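Local coordinates for protein carbohydrate kinase, FGGY (Novosphingobium aromaticivorans, PDB 3H6E) that belongs to the FGGY family of carbohydrate kinases and probably transfers a phosphate group to a sugar substrate, at residues 337-342 against 355-360. Residues are numbered along the deposited sequence; the frame is centred on the assembly and turned at random.
Sequences MILPTL and AWINRP
Strands 337-339 and 355-357 form a two-stranded antiparallel sheet, their short axes coming within 4.8 Å at 156°. Ile338 and Trp356 make the central non-hydrogen-bonded pair, and their side chains run alongside each other on one face. Ile338 CG1, held beside the backbone N and anti to the carbonyl carbon (chi1 -54°), sits over the six-membered ring of Trp356 in a CH-pi contact, 3.4 Å from its centroid. Ile338 CD1 reaches past the rim beside Trp356 CH2, at 3.5 Å, while Arg359 CD lies above the opposite face, near the rim. An alanine in place of Trp356 would lack the ring and its CH-pi contact, and would probably leave Ile338 and Arg359 CD without the flat surface they pack on.

On the other face, selenomethionine Met337 extends beyond a crowded first torsion (chi1 69°) to bring CE within 3.7 Å of Ile357 CD1, and the Leu339 side chain slants across that of Ile357, with Leu339 CD1 4.1 Å from Ile357 CD1. The backbone fixes this register through the hydrogen-bonded pairs flanking the centre. Leu339 N donates to Ala355 O at 2.8 Å, the donor almost in line with the carbonyl bond, and Met337 N to Ile357 O at 3.1 Å; the return bonds from Ile357 N and Ala355 N are weak.

Farther out, Asn358 ND2 bonds to His334 O. Helix 457-468 packs against Met337 and Ile357 through Glu467, and its Trp464 NE1 bonds to Ile338 O, whereas Arg366 of helix 363-384 touches Trp356. Within the C-terminal FGGY region, the pair is thus a small sheet separate from the larger mixed sheets, set between these two helices.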
# COMPACT_ATOMS: atom_id res chain seq x y z
N MSE A 337 -13.50 23.27 -15.85
CA MSE A 337 -13.00 22.49 -14.72
C MSE A 337 -14.05 21.66 -13.97
O MSE A 337 -15.25 21.76 -14.23
CB MSE A 337 -12.28 23.41 -13.75
CG MSE A 337 -13.19 24.37 -13.03
SE MSE A 337 -12.18 25.72 -12.07
CE MSE A 337 -13.53 26.16 -10.73
N ILE A 338 -13.56 20.85 -13.04
CA ILE A 338 -14.37 19.89 -12.28
C ILE A 338 -14.24 20.14 -10.78
O ILE A 338 -13.13 20.27 -10.27
CB ILE A 338 -13.90 18.45 -12.53
CG1 ILE A 338 -13.87 18.14 -14.03
CG2 ILE A 338 -14.76 17.45 -11.76
CD1 ILE A 338 -13.03 16.92 -14.38
N LEU A 339 -15.37 20.20 -10.08
CA LEU A 339 -15.35 20.37 -8.63
C LEU A 339 -15.57 19.04 -7.90
O LEU A 339 -16.40 18.23 -8.31
CB LEU A 339 -16.40 21.39 -8.20
CG LEU A 339 -16.40 22.72 -8.97
CD1 LEU A 339 -17.36 23.69 -8.32
CD2 LEU A 339 -15.01 23.31 -9.04
N PRO A 340 -14.81 18.81 -6.82
CA PRO A 340 -14.92 17.62 -5.96
C PRO A 340 -16.26 17.58 -5.24
O PRO A 340 -16.82 18.64 -4.98
CB PRO A 340 -13.80 17.83 -4.93
CG PRO A 340 -12.86 18.81 -5.56
CD PRO A 340 -13.73 19.71 -6.38
N THR A 341 -16.76 16.40 -4.91
CA THR A 341 -16.08 15.14 -5.18
C THR A 341 -17.00 14.18 -5.92
O THR A 341 -18.22 14.32 -5.88
CB THR A 341 -15.63 14.45 -3.88
OG1 THR A 341 -14.86 13.28 -4.19
CG2 THR A 341 -16.83 14.04 -3.05
N LEU A 342 -16.41 13.19 -6.58
CA LEU A 342 -17.19 12.18 -7.29
C LEU A 342 -17.30 10.87 -6.49
O LEU A 342 -17.92 9.92 -6.95
CB LEU A 342 -16.61 11.92 -8.69
CG LEU A 342 -16.65 13.12 -9.63
CD1 LEU A 342 -15.38 13.96 -9.50
CD2 LEU A 342 -16.85 12.68 -11.07
N ALA A 355 -19.47 19.11 -9.56
CA ALA A 355 -20.03 19.97 -10.59
C ALA A 355 -19.01 20.32 -11.67
O ALA A 355 -17.82 20.47 -11.40
CB ALA A 355 -20.59 21.25 -9.98
N TRP A 356 -19.49 20.45 -12.91
CA TRP A 356 -18.66 20.95 -14.00
C TRP A 356 -18.74 22.46 -14.05
O TRP A 356 -19.61 23.08 -13.42
CB TRP A 356 -19.13 20.38 -15.34
CG TRP A 356 -18.46 19.11 -15.75
CD1 TRP A 356 -18.99 17.85 -15.74
CD2 TRP A 356 -17.13 18.97 -16.26
NE1 TRP A 356 -18.08 16.94 -16.21
CE2 TRP A 356 -16.92 17.60 -16.53
CE3 TRP A 356 -16.09 19.87 -16.51
CZ2 TRP A 356 -15.72 17.12 -17.04
CZ3 TRP A 356 -14.90 19.38 -17.01
CH2 TRP A 356 -14.72 18.02 -17.27
N ILE A 357 -17.84 23.07 -14.81
CA ILE A 357 -17.90 24.50 -15.10
C ILE A 357 -17.34 24.72 -16.49
O ILE A 357 -16.17 24.45 -16.75
CB ILE A 357 -17.12 25.32 -14.07
CG1 ILE A 357 -17.90 25.40 -12.76
CG2 ILE A 357 -16.87 26.72 -14.61
CD1 ILE A 357 -17.14 26.06 -11.64
N ASN A 358 -18.19 25.20 -17.39
CA ASN A 358 -17.84 25.25 -18.80
C ASN A 358 -17.38 23.86 -19.22
O ASN A 358 -16.22 23.65 -19.60
CB ASN A 358 -16.74 26.29 -19.05
CG ASN A 358 -17.09 27.65 -18.48
OD1 ASN A 358 -18.25 27.92 -18.15
ND2 ASN A 358 -16.09 28.52 -18.36
N ARG A 359 -18.30 22.91 -19.12
CA ARG A 359 -18.01 21.53 -19.49
C ARG A 359 -17.62 21.45 -20.96
O ARG A 359 -18.34 21.92 -21.83
CB ARG A 359 -19.23 20.64 -19.19
CG ARG A 359 -19.34 19.38 -20.03
CD ARG A 359 -19.76 18.21 -19.17
NE ARG A 359 -20.71 17.31 -19.83
CZ ARG A 359 -21.90 16.99 -19.32
NH1 ARG A 359 -22.28 17.48 -18.15
NH2 ARG A 359 -22.70 16.16 -19.98
N PRO A 360 -16.45 20.85 -21.24
CA PRO A 360 -16.03 20.66 -22.63
C PRO A 360 -16.96 19.65 -23.27
O PRO A 360 -17.47 18.77 -22.57
CB PRO A 360 -14.61 20.08 -22.50
CG PRO A 360 -14.23 20.25 -21.05
CD PRO A 360 -15.51 20.24 -20.28